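Local coordinates for protein YciF (Escherichia coli, PDB 2GS4) that is a homodimeric stress protein with a ferritin-like, rubrerythrin-related helical fold and probably binds metal, though its precise biochemical role is not established, at residues L14-Y18 / I58-V62; E21-T25 / T51-I55; C75-L81 / K108-E113. All coordinates share one frame. Residue numbers count along the deposited sequence, not the author numbering.

Contact 1 of 3, residues L14-Y18 / I58-V62; sequences LSDTY and IDQVV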
ATOM      1  N   LEU A  14       7.497  -1.800 -10.405  1.00 25.27           N
ATOM      2  CA  LEU A  14       7.274  -3.100 -11.031  1.00 23.62           C
ATOM      3  C   LEU A  14       7.829  -4.205 -10.135  1.00 22.98           C
ATOM      4  O   LEU A  14       7.213  -5.267  -9.984  1.00 23.95           O
ATOM      5  CB  LEU A  14       7.961  -3.154 -12.401  1.00 23.40           C
ATOM      6  CG  LEU A  14       7.713  -4.437 -13.197  1.00 21.90           C
ATOM      7  CD1 LEU A  14       6.288  -4.456 -13.694  1.00 21.88           C
ATOM      8  CD2 LEU A  14       8.688  -4.507 -14.377  1.00 26.08           C
ATOM      9  N   SER A  15       8.994  -3.943  -9.547  1.00 26.26           N
ATOM     10  CA  SER A  15       9.657  -4.892  -8.659  1.00 27.53           C
ATOM     11  C   SER A  15       8.831  -5.094  -7.392  1.00 30.88           C
ATOM     12  O   SER A  15       8.778  -6.203  -6.835  1.00 26.97           O
ATOM     13  CB  SER A  15      11.053  -4.387  -8.285  1.00 26.21           C
ATOM     14  OG  SER A  15      11.902  -4.333  -9.417  1.00 28.21           O
ATOM     15  N   ASP A  16       8.188  -4.019  -6.942  1.00 28.35           N
ATOM     16  CA  ASP A  16       7.354  -4.075  -5.748  1.00 26.81           C
ATOM     17  C   ASP A  16       6.135  -4.923  -6.101  1.00 23.60           C
ATOM     18  O   ASP A  16       5.734  -5.809  -5.343  1.00 24.06           O
ATOM     19  CB  ASP A  16       6.911  -2.665  -5.349  1.00 28.76           C
ATOM     20  CG  ASP A  16       6.982  -2.426  -3.850  1.00 34.27           C
ATOM     21  OD1 ASP A  16       6.459  -1.388  -3.385  1.00 44.40           O
ATOM     22  OD2 ASP A  16       7.562  -3.267  -3.137  1.00 24.87           O
ATOM     23  N   THR A  17       5.563  -4.671  -7.274  1.00 24.56           N
ATOM     24  CA  THR A  17       4.396  -5.431  -7.699  1.00 23.94           C
ATOM     25  C   THR A  17       4.748  -6.917  -7.868  1.00 23.84           C
ATOM     26  O   THR A  17       3.938  -7.788  -7.533  1.00 27.13           O
ATOM     27  CB  THR A  17       3.798  -4.833  -8.996  1.00 23.07           C
ATOM     28  OG1 THR A  17       3.115  -3.612  -8.676  1.00 24.02           O
ATOM     29  CG2 THR A  17       2.824  -5.793  -9.650  1.00 20.34           C
ATOM     30  N   TYR A  18       5.955  -7.209  -8.353  1.00 23.52           N
ATOM     31  CA  TYR A  18       6.391  -8.598  -8.518  1.00 26.39           C
ATOM     32  C   TYR A  18       6.317  -9.242  -7.133  1.00 23.46           C
ATOM     33  O   TYR A  18       5.775 -10.330  -6.967  1.00 24.79           O
ATOM     34  CB  TYR A  18       7.834  -8.659  -9.027  1.00 27.07           C
ATOM     35  CG  TYR A  18       8.311 -10.042  -9.439  1.00 33.17           C
ATOM     36  CD1 TYR A  18       8.001 -10.560 -10.697  1.00 30.33           C
ATOM     37  CD2 TYR A  18       9.077 -10.827  -8.576  1.00 31.37           C
ATOM     38  CE1 TYR A  18       8.442 -11.823 -11.088  1.00 36.58           C
ATOM     39  CE2 TYR A  18       9.525 -12.102  -8.960  1.00 42.69           C
ATOM     40  CZ  TYR A  18       9.201 -12.587 -10.218  1.00 43.36           C
ATOM     41  OH  TYR A  18       9.637 -13.831 -10.614  1.00 46.41           O
ATOM     42  N   ILE A  58       4.689 -10.500 -16.005  1.00 29.55           N
ATOM     43  CA  ILE A  58       5.702  -9.556 -15.543  1.00 29.00           C
ATOM     44  C   ILE A  58       7.068  -9.958 -16.115  1.00 25.15           C
ATOM     45  O   ILE A  58       7.883  -9.096 -16.431  1.00 26.25           O
ATOM     46  CB  ILE A  58       5.784  -9.490 -13.980  1.00 25.80           C
ATOM     47  CG1 ILE A  58       4.556  -8.766 -13.408  1.00 28.99           C
ATOM     48  CG2 ILE A  58       7.050  -8.749 -13.556  1.00 25.95           C
ATOM     49  CD1 ILE A  58       4.471  -8.811 -11.882  1.00 29.87           C
ATOM     50  N   ASP A  59       7.330 -11.257 -16.234  1.00 27.07           N
ATOM     51  CA  ASP A  59       8.607 -11.701 -16.797  1.00 30.03           C
ATOM     52  C   ASP A  59       8.675 -11.210 -18.239  1.00 28.15           C
ATOM     53  O   ASP A  59       9.734 -10.798 -18.723  1.00 30.17           O
ATOM     54  CB  ASP A  59       8.735 -13.227 -16.790  1.00 29.86           C
ATOM     55  CG  ASP A  59       8.699 -13.814 -15.397  1.00 31.48           C
ATOM     56  OD1 ASP A  59       9.204 -13.167 -14.459  1.00 27.88           O
ATOM     57  OD2 ASP A  59       8.183 -14.940 -15.245  1.00 32.14           O
ATOM     58  N   GLN A  60       7.524 -11.248 -18.907  1.00 25.55           N
ATOM     59  CA  GLN A  60       7.403 -10.794 -20.288  1.00 36.28           C
ATOM     60  C   GLN A  60       7.678  -9.295 -20.387  1.00 40.72           C
ATOM     61  O   GLN A  60       8.339  -8.842 -21.322  1.00 26.46           O
ATOM     62  CB  GLN A  60       5.997 -11.073 -20.838  1.00 33.74           C
ATOM     63  CG  GLN A  60       5.698 -12.525 -21.223  1.00 33.67           C
ATOM     64  CD  GLN A  60       4.330 -12.675 -21.880  1.00 40.40           C
ATOM     65  OE1 GLN A  60       4.219 -12.804 -23.100  1.00 43.35           O
ATOM     66  NE2 GLN A  60       3.282 -12.636 -21.069  1.00 36.59           N
ATOM     67  N   VAL A  61       7.156  -8.527 -19.430  1.00 33.88           N
ATOM     68  CA  VAL A  61       7.355  -7.078 -19.416  1.00 29.83           C
ATOM     69  C   VAL A  61       8.831  -6.768 -19.289  1.00 25.15           C
ATOM     70  O   VAL A  61       9.371  -5.902 -19.988  1.00 32.47           O
ATOM     71  CB  VAL A  61       6.639  -6.399 -18.218  1.00 28.08           C
ATOM     72  CG1 VAL A  61       7.207  -4.995 -18.002  1.00 26.97           C
ATOM     73  CG2 VAL A  61       5.149  -6.311 -18.472  1.00 27.04           C
ATOM     74  N   VAL A  62       9.482  -7.476 -18.377  1.00 25.11           N
ATOM     75  CA  VAL A  62      10.895  -7.287 -18.126  1.00 22.50           C
ATOM     76  C   VAL A  62      11.725  -7.605 -19.373  1.00 33.63           C
ATOM     77  O   VAL A  62      12.631  -6.852 -19.731  1.00 34.21           O
ATOM     78  CB  VAL A  62      11.322  -8.152 -16.930  1.00 28.29           C
ATOM     79  CG1 VAL A  62      12.829  -8.210 -16.811  1.00 31.76           C
ATOM     80  CG2 VAL A  62      10.722  -7.560 -15.653  1.00 33.31           C
TER
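Start at Ile58, which faces straight into the first helix and has 85 Å² of its surface buried there, more than any other residue of this contact. Its CG2 lies 3.5 Å from Tyr18 CD1, near the plane of the ring at its edge, and 4.4 Å from Leu14 CD1, and its CD1 reaches Thr17 CG2 at 4.1 Å. The two backbones are also nearest each other here, across these segments, Tyr18 CA and Ile58 CA being 7.1 Å apart. Asp59 starts off sideways, yet its carboxylate swings back, leaving OD1 3.7 Å from Tyr18 CE1 at the ring edge, a touch and not a hydrogen bond. One turn after Ile58, Val61 and Val62 share the end of Leu14, whose CD2 is 3.9 Å from both Val61 CG1 and Val62 CG2. Leu14 thus slots in between Ile58 and the two valines.

No hydrogen bond crosses the gap. Over these two segments the axes run nearly antiparallel, at 157°, and approach to 11.4 Å, a wide spacing filled by the long side chains of Leu14, Tyr18 and Ile58. This is apolar packing between the first two helices of a ferritin-like bundle, 6-33 and 38-63.

The other bundle helices close the inner side. Thr17 touches Ser116, Tyr117 and Leu120 of helix 95-126, Ile58 also rests on Tyr117, and Val61 packs on Ala132, Leu135 and Leu136 of helix 130-159. The loop that leaves helix 38-63 lies alongside, bringing Ile70 against Val62 and Met73 against Ser15 and Asp16.

Contact 2 of 3, residues E21-T25 / T51-I55; sequences EKQLT and THGQI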
ATOM      1  N   GLU A  21       2.628  -9.865  -5.988  1.00 24.58           N
ATOM      2  CA  GLU A  21       2.003 -11.017  -6.635  1.00 22.79           C
ATOM      3  C   GLU A  21       2.525 -12.309  -6.011  1.00 19.13           C
ATOM      4  O   GLU A  21       1.768 -13.260  -5.793  1.00 22.97           O
ATOM      5  CB  GLU A  21       2.300 -10.990  -8.146  1.00 24.88           C
ATOM      6  CG  GLU A  21       1.747  -9.753  -8.860  1.00 23.35           C
ATOM      7  CD  GLU A  21       0.227  -9.774  -8.996  1.00 27.32           C
ATOM      8  OE1 GLU A  21      -0.446 -10.423  -8.165  1.00 29.13           O
ATOM      9  OE2 GLU A  21      -0.298  -9.130  -9.932  1.00 30.99           O
ATOM     10  N   LYS A  22       3.822 -12.318  -5.720  1.00 19.62           N
ATOM     11  CA  LYS A  22       4.508 -13.456  -5.114  1.00 21.22           C
ATOM     12  C   LYS A  22       3.831 -13.778  -3.776  1.00 26.39           C
ATOM     13  O   LYS A  22       3.468 -14.918  -3.496  1.00 25.50           O
ATOM     14  CB  LYS A  22       5.971 -13.087  -4.860  1.00 25.21           C
ATOM     15  CG  LYS A  22       6.974 -14.185  -5.130  1.00 49.85           C
ATOM     16  CD  LYS A  22       7.294 -14.305  -6.610  1.00 51.80           C
ATOM     17  CE  LYS A  22       8.181 -15.515  -6.857  1.00 76.95           C
ATOM     18  NZ  LYS A  22       8.219 -15.893  -8.291  1.00 51.80           N
ATOM     19  N   GLN A  23       3.666 -12.750  -2.951  1.00 24.92           N
ATOM     20  CA  GLN A  23       3.030 -12.907  -1.651  1.00 22.25           C
ATOM     21  C   GLN A  23       1.572 -13.270  -1.862  1.00 21.76           C
ATOM     22  O   GLN A  23       1.025 -14.112  -1.145  1.00 23.12           O
ATOM     23  CB  GLN A  23       3.109 -11.601  -0.850  1.00 22.58           C
ATOM     24  CG  GLN A  23       4.512 -11.052  -0.667  1.00 22.42           C
ATOM     25  CD  GLN A  23       4.518  -9.754   0.123  1.00 23.38           C
ATOM     26  OE1 GLN A  23       3.946  -9.674   1.204  1.00 20.32           O
ATOM     27  NE2 GLN A  23       5.162  -8.733  -0.418  1.00 24.67           N
ATOM     28  N   LEU A  24       0.932 -12.652  -2.852  1.00 22.26           N
ATOM     29  CA  LEU A  24      -0.471 -12.948  -3.081  1.00 24.76           C
ATOM     30  C   LEU A  24      -0.715 -14.445  -3.355  1.00 29.47           C
ATOM     31  O   LEU A  24      -1.703 -14.998  -2.871  1.00 27.00           O
ATOM     32  CB  LEU A  24      -1.029 -12.076  -4.212  1.00 28.31           C
ATOM     33  CG  LEU A  24      -2.546 -11.809  -4.174  1.00 38.49           C
ATOM     34  CD1 LEU A  24      -2.986 -11.382  -2.771  1.00 38.52           C
ATOM     35  CD2 LEU A  24      -2.908 -10.731  -5.182  1.00 28.07           C
ATOM     36  N   THR A  25       0.190 -15.106  -4.086  1.00 27.31           N
ATOM     37  CA  THR A  25       0.025 -16.541  -4.382  1.00 28.85           C
ATOM     38  C   THR A  25      -0.213 -17.373  -3.124  1.00 28.30           C
ATOM     39  O   THR A  25      -1.137 -18.190  -3.083  1.00 31.40           O
ATOM     40  CB  THR A  25       1.250 -17.148  -5.135  1.00 27.24           C
ATOM     41  OG1 THR A  25       2.434 -16.981  -4.350  1.00 31.86           O
ATOM     42  CG2 THR A  25       1.437 -16.483  -6.499  1.00 28.84           C
ATOM     43  N   THR A  51      -3.162 -15.203 -10.861  1.00 24.65           N
ATOM     44  CA  THR A  51      -2.015 -14.484 -10.304  1.00 25.61           C
ATOM     45  C   THR A  51      -0.688 -15.113 -10.735  1.00 26.86           C
ATOM     46  O   THR A  51       0.287 -14.390 -10.986  1.00 25.04           O
ATOM     47  CB  THR A  51      -2.076 -14.408  -8.747  1.00 32.59           C
ATOM     48  OG1 THR A  51      -3.225 -13.648  -8.342  1.00 28.68           O
ATOM     49  CG2 THR A  51      -0.822 -13.711  -8.191  1.00 30.50           C
ATOM     50  N   HIS A  52      -0.636 -16.445 -10.805  1.00 24.16           N
ATOM     51  CA  HIS A  52       0.586 -17.101 -11.249  1.00 27.29           C
ATOM     52  C   HIS A  52       0.787 -16.675 -12.701  1.00 29.44           C
ATOM     53  O   HIS A  52       1.916 -16.450 -13.148  1.00 27.80           O
ATOM     54  CB  HIS A  52       0.473 -18.631 -11.146  1.00 26.24           C
ATOM     55  CG  HIS A  52       0.985 -19.187  -9.853  1.00 30.14           C
ATOM     56  ND1 HIS A  52       0.168 -19.802  -8.925  1.00 32.99           N
ATOM     57  CD2 HIS A  52       2.230 -19.197  -9.319  1.00 34.47           C
ATOM     58  CE1 HIS A  52       0.888 -20.161  -7.877  1.00 33.47           C
ATOM     59  NE2 HIS A  52       2.142 -19.805  -8.090  1.00 35.91           N
ATOM     60  N   GLY A  53      -0.319 -16.543 -13.430  1.00 28.02           N
ATOM     61  CA  GLY A  53      -0.237 -16.131 -14.817  1.00 23.15           C
ATOM     62  C   GLY A  53       0.254 -14.697 -14.952  1.00 27.22           C
ATOM     63  O   GLY A  53       0.964 -14.365 -15.898  1.00 24.18           O
ATOM     64  N   GLN A  54      -0.129 -13.844 -14.006  1.00 23.78           N
ATOM     65  CA  GLN A  54       0.270 -12.443 -14.032  1.00 22.97           C
ATOM     66  C   GLN A  54       1.754 -12.299 -13.727  1.00 21.83           C
ATOM     67  O   GLN A  54       2.413 -11.378 -14.232  1.00 23.80           O
ATOM     68  CB  GLN A  54      -0.612 -11.639 -13.055  1.00 21.25           C
ATOM     69  CG  GLN A  54      -2.073 -11.627 -13.516  1.00 21.94           C
ATOM     70  CD  GLN A  54      -3.071 -11.168 -12.467  1.00 27.15           C
ATOM     71  OE1 GLN A  54      -2.747 -11.050 -11.290  1.00 27.16           O
ATOM     72  NE2 GLN A  54      -4.309 -10.930 -12.899  1.00 27.09           N
ATOM     73  N   ILE A  55       2.300 -13.208 -12.922  1.00 21.98           N
ATOM     74  CA  ILE A  55       3.717 -13.132 -12.641  1.00 22.24           C
ATOM     75  C   ILE A  55       4.431 -13.463 -13.963  1.00 24.18           C
ATOM     76  O   ILE A  55       5.424 -12.827 -14.311  1.00 24.65           O
ATOM     77  CB  ILE A  55       4.133 -14.101 -11.511  1.00 23.62           C
ATOM     78  CG1 ILE A  55       3.523 -13.617 -10.188  1.00 27.14           C
ATOM     79  CG2 ILE A  55       5.657 -14.157 -11.392  1.00 27.25           C
ATOM     80  CD1 ILE A  55       3.830 -14.483  -8.976  1.00 28.27           C
TER
HETATM   81  O   HOH W   1      -3.120 -10.968  -8.866  1.00 33.80           O
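In the ferritin-like four-helix bundle, helices 6-33 and 38-63 form an antiparallel pair, and over residues 21-25 and 51-55 their axes approach to 9.5 Å at 155°. Ile55, Glu21 and Thr25 carry most of the interface.

Ile55, with 70 Å² buried, lies across the first helix. Its CG1 is 3.5 Å from Glu21 CB, and its CD1 end sits 3.9 Å from Lys22 N and 4.0 Å from Thr25 CG2, so it spans one turn from Glu21 to Thr25.

Glu21 gives its aliphatic part to Ile55 and sends its carboxylate into the bundle interior. OE1 is 3.3 Å from Thr51 CG2. A water lies 2.8 Å from Glu21 OE1, 2.7 Å from Thr51 OG1 and 2.5 Å from Gln54 OE1, hydrogen-bonded to each by geometry, though it can donate to only two at a time; it ties the two helices together where no direct hydrogen bond does. Glu21 OE2 is hydrogen-bonded to Tyr117 of helix 95-126, Thr51 OG1 also bonds to the carbonyl of His47, and Gln54 NE2 bonds to Glu143 and Glu142 of helix 130-159. In relatives of this fold, buried carboxylates, usually with histidines, from the four helices hold a dimetal centre; Glu21 is in a position consistent with such a site, though in this model its carboxylate is bonded to a water and to Tyr117.

Thr25 finishes the contact at the outer edge. Its methyl reaches Thr51 CG2 at 4.0 Å and lies over one face of the His52 ring in a CH-pi contact, with CG2 3.9 Å from the centroid. Turned the other way, Thr25 OG1 gives a very short 2.5 Å hydrogen bond to Lys22 O.

Contact 3 of 3, residues C75-L81 / K108-E113; sequences CVAMEGL and KVEHYE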
ATOM      1  N   CYS A  75       7.368  -6.173  -0.653  1.00 24.11           N
ATOM      2  CA  CYS A  75       6.352  -5.130  -0.735  1.00 24.49           C
ATOM      3  C   CYS A  75       5.602  -5.113   0.596  1.00 23.00           C
ATOM      4  O   CYS A  75       4.781  -5.996   0.877  1.00 20.40           O
ATOM      5  CB  CYS A  75       5.392  -5.417  -1.898  1.00 22.49           C
ATOM      6  SG  CYS A  75       4.008  -4.262  -2.057  1.00 24.46           S
ATOM      7  N   VAL A  76       5.896  -4.098   1.403  1.00 21.61           N
ATOM      8  CA  VAL A  76       5.295  -3.934   2.720  1.00 23.47           C
ATOM      9  C   VAL A  76       3.790  -3.673   2.657  1.00 21.77           C
ATOM     10  O   VAL A  76       3.043  -4.098   3.539  1.00 26.39           O
ATOM     11  CB  VAL A  76       6.032  -2.804   3.480  1.00 27.00           C
ATOM     12  CG1 VAL A  76       5.299  -2.428   4.747  1.00 31.77           C
ATOM     13  CG2 VAL A  76       7.445  -3.284   3.817  1.00 28.36           C
ATOM     14  N   ALA A  77       3.347  -2.977   1.616  1.00 23.33           N
ATOM     15  CA  ALA A  77       1.929  -2.687   1.454  1.00 23.33           C
ATOM     16  C   ALA A  77       1.144  -3.996   1.310  1.00 24.93           C
ATOM     17  O   ALA A  77       0.175  -4.216   2.024  1.00 23.73           O
ATOM     18  CB  ALA A  77       1.711  -1.801   0.235  1.00 21.14           C
HETATM   19  N   MSE A  78       1.557  -4.866   0.392  1.00 24.37           N
HETATM   20  CA  MSE A  78       0.832  -6.125   0.219  1.00 22.91           C
HETATM   21  C   MSE A  78       0.875  -6.983   1.472  1.00 23.21           C
HETATM   22  O   MSE A  78      -0.100  -7.653   1.806  1.00 23.27           O
HETATM   23  CB  MSE A  78       1.389  -6.939  -0.951  1.00 23.42           C
HETATM   24  CG  MSE A  78       0.632  -8.253  -1.143  1.00 19.65           C
HETATM   25 SE   MSE A  78      -1.252  -7.984  -1.479  1.00 28.29          SE
HETATM   26  CE  MSE A  78      -1.119  -7.508  -3.350  1.00 20.61           C
ATOM     27  N   GLU A  79       2.018  -6.971   2.152  1.00 24.37           N
ATOM     28  CA  GLU A  79       2.211  -7.738   3.376  1.00 26.33           C
ATOM     29  C   GLU A  79       1.129  -7.330   4.385  1.00 22.07           C
ATOM     30  O   GLU A  79       0.506  -8.185   5.021  1.00 23.41           O
ATOM     31  CB  GLU A  79       3.624  -7.462   3.916  1.00 23.14           C
ATOM     32  CG  GLU A  79       4.043  -8.172   5.181  1.00 26.20           C
ATOM     33  CD  GLU A  79       5.452  -7.761   5.606  1.00 37.34           C
ATOM     34  OE1 GLU A  79       6.385  -8.585   5.492  1.00 42.68           O
ATOM     35  OE2 GLU A  79       5.628  -6.602   6.042  1.00 29.85           O
ATOM     36  N   GLY A  80       0.893  -6.027   4.508  1.00 23.77           N
ATOM     37  CA  GLY A  80      -0.123  -5.554   5.432  1.00 21.72           C
ATOM     38  C   GLY A  80      -1.524  -5.970   5.009  1.00 23.42           C
ATOM     39  O   GLY A  80      -2.337  -6.366   5.845  1.00 20.40           O
ATOM     40  N   LEU A  81      -1.809  -5.893   3.710  1.00 19.51           N
ATOM     41  CA  LEU A  81      -3.125  -6.258   3.195  1.00 20.19           C
ATOM     42  C   LEU A  81      -3.393  -7.748   3.395  1.00 22.42           C
ATOM     43  O   LEU A  81      -4.536  -8.165   3.623  1.00 20.02           O
ATOM     44  CB  LEU A  81      -3.227  -5.881   1.709  1.00 21.32           C
ATOM     45  CG  LEU A  81      -3.173  -4.368   1.456  1.00 19.60           C
ATOM     46  CD1 LEU A  81      -3.145  -4.058  -0.042  1.00 20.12           C
ATOM     47  CD2 LEU A  81      -4.377  -3.719   2.109  1.00 24.70           C
ATOM     48  N   LYS A 108      -9.998  -5.150  -0.913  1.00 23.18           N
ATOM     49  CA  LYS A 108      -8.978  -4.170  -0.528  1.00 27.84           C
ATOM     50  C   LYS A 108      -7.705  -4.521  -1.290  1.00 23.93           C
ATOM     51  O   LYS A 108      -6.992  -3.640  -1.774  1.00 21.88           O
ATOM     52  CB  LYS A 108      -8.715  -4.218   0.988  1.00 28.55           C
ATOM     53  CG  LYS A 108      -9.818  -3.598   1.858  1.00 23.73           C
ATOM     54  CD  LYS A 108      -9.919  -2.098   1.629  1.00 24.73           C
ATOM     55  CE  LYS A 108     -10.924  -1.450   2.578  1.00 32.16           C
ATOM     56  NZ  LYS A 108     -10.931   0.033   2.412  1.00 34.43           N
ATOM     57  N   VAL A 109      -7.420  -5.818  -1.375  1.00 21.58           N
ATOM     58  CA  VAL A 109      -6.250  -6.294  -2.100  1.00 20.55           C
ATOM     59  C   VAL A 109      -6.438  -5.875  -3.562  1.00 19.89           C
ATOM     60  O   VAL A 109      -5.494  -5.419  -4.208  1.00 19.79           O
ATOM     61  CB  VAL A 109      -6.088  -7.848  -1.966  1.00 19.69           C
ATOM     62  CG1 VAL A 109      -5.177  -8.392  -3.076  1.00 18.41           C
ATOM     63  CG2 VAL A 109      -5.487  -8.191  -0.614  1.00 20.63           C
ATOM     64  N   GLU A 110      -7.662  -5.978  -4.074  1.00 23.02           N
ATOM     65  CA  GLU A 110      -7.905  -5.579  -5.458  1.00 22.28           C
ATOM     66  C   GLU A 110      -7.805  -4.067  -5.662  1.00 26.00           C
ATOM     67  O   GLU A 110      -7.325  -3.616  -6.698  1.00 20.85           O
ATOM     68  CB  GLU A 110      -9.262  -6.091  -5.961  1.00 23.52           C
ATOM     69  CG  GLU A 110      -9.315  -7.613  -6.135  1.00 27.93           C
ATOM     70  CD  GLU A 110      -8.080  -8.175  -6.825  1.00 29.90           C
ATOM     71  OE1 GLU A 110      -7.805  -7.801  -7.983  1.00 35.68           O
ATOM     72  OE2 GLU A 110      -7.384  -8.997  -6.198  1.00 35.56           O
ATOM     73  N   HIS A 111      -8.244  -3.279  -4.686  1.00 21.80           N
ATOM     74  CA  HIS A 111      -8.149  -1.827  -4.819  1.00 23.10           C
ATOM     75  C   HIS A 111      -6.670  -1.502  -5.032  1.00 23.97           C
ATOM     76  O   HIS A 111      -6.309  -0.724  -5.920  1.00 21.13           O
ATOM     77  CB  HIS A 111      -8.677  -1.136  -3.554  1.00 23.04           C
ATOM     78  CG  HIS A 111      -8.533   0.357  -3.568  1.00 30.00           C
ATOM     79  ND1 HIS A 111      -9.616   1.210  -3.549  1.00 37.57           N
ATOM     80  CD2 HIS A 111      -7.433   1.147  -3.573  1.00 38.16           C
ATOM     81  CE1 HIS A 111      -9.188   2.461  -3.542  1.00 29.78           C
ATOM     82  NE2 HIS A 111      -7.869   2.451  -3.555  1.00 39.61           N
ATOM     83  N   TYR A 112      -5.816  -2.126  -4.227  1.00 21.30           N
ATOM     84  CA  TYR A 112      -4.379  -1.916  -4.320  1.00 22.38           C
ATOM     85  C   TYR A 112      -3.804  -2.384  -5.660  1.00 25.53           C
ATOM     86  O   TYR A 112      -3.055  -1.663  -6.304  1.00 22.78           O
ATOM     87  CB  TYR A 112      -3.669  -2.659  -3.188  1.00 20.85           C
ATOM     88  CG  TYR A 112      -2.161  -2.508  -3.183  1.00 24.19           C
ATOM     89  CD1 TYR A 112      -1.553  -1.379  -2.639  1.00 25.41           C
ATOM     90  CD2 TYR A 112      -1.342  -3.510  -3.705  1.00 24.45           C
ATOM     91  CE1 TYR A 112      -0.165  -1.253  -2.608  1.00 29.11           C
ATOM     92  CE2 TYR A 112       0.043  -3.395  -3.681  1.00 27.42           C
ATOM     93  CZ  TYR A 112       0.625  -2.266  -3.127  1.00 28.19           C
ATOM     94  OH  TYR A 112       1.995  -2.158  -3.071  1.00 29.74           O
ATOM     95  N   GLU A 113      -4.156  -3.590  -6.081  1.00 23.27           N
ATOM     96  CA  GLU A 113      -3.619  -4.109  -7.336  1.00 27.41           C
ATOM     97  C   GLU A 113      -4.015  -3.288  -8.552  1.00 23.82           C
ATOM     98  O   GLU A 113      -3.173  -2.961  -9.390  1.00 24.96           O
ATOM     99  CB  GLU A 113      -4.027  -5.568  -7.504  1.00 25.86           C
ATOM    100  CG  GLU A 113      -3.356  -6.471  -6.479  1.00 25.08           C
ATOM    101  CD  GLU A 113      -1.922  -6.805  -6.848  1.00 27.93           C
ATOM    102  OE1 GLU A 113      -1.726  -7.720  -7.673  1.00 48.68           O
ATOM    103  OE2 GLU A 113      -0.994  -6.148  -6.328  1.00 31.05           O
TER
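A cysteine sulfur caps the start of a helix here and leans against a tyrosine at the same time. Cys75 is the N-cap of helix 76-89: its SG accepts a hydrogen bond from Met78 N at 3.5 Å, with a nearly straight N-H...S angle of 167°. The same SG is 3.1 Å from Tyr112 OH and 5.2 Å from the centroid of the Tyr112 ring, an oblique sulfur-aromatic contact.

Tyr112 has 88 Å² buried by the opposite segment, the largest share in this contact. It reaches along the first helix turns: Ala77 CB is 3.4 Å from Tyr112 CE1, Leu81 CD1 is 3.5 Å from Tyr112 CB, and the methyl CE of Met78, a selenomethionine, is 4.0 Å from Tyr112 CD2. That methyl also meets Val109 CG1 at 4.2 Å and comes within 3.3 Å of Glu113 OE2. A turn further on, Leu81 CB packs on Val109 CG2 at 4.0 Å, close to where the backbones come nearest, Leu81 CA to Val109 CA at 6.1 Å. The axes run almost antiparallel, at 164° and 10.4 Å, and no hydrogen bond links the two segments.

Lys108 starts toward the first helix, but its end leads away to a salt bridge with Glu79 of the second subunit; reciprocally, Glu79 of this chain forms a salt bridge with Lys108 of the second subunit. Val76, Leu81 and His111 also touch the partner chain, so this region lies at the dimer interface. The arrangement is that of a ferritin-like bundle in which the long connection between the second and third bundle helices carries a short helix, 76-89, packed against helix 95-126.

Overall arrangement
Contacts 1 and 2 are two levels of the same pairing, helix 6-33 against helix 38-63, with centres about 10 Å apart; contact 2 is nested inside the chain loop closed by contact 1, and Tyr18 CE1 to Ile55 CG2, at 3.6 Å, joins them. Contact 3 follows in series, its centre about 12 Å from that of contact 2 and 16 Å from that of contact 1. Gln23 NE2 of helix 6-33 is hydrogen-bonded to Cys75 O at 3.1 Å. Most telling is Glu21 OE2 just 3.0 Å from Glu113 OE1: two carboxylates held close by the fold, consistent with a ferritin-like metal site between contacts 2 and 3, although no metal is among these atoms.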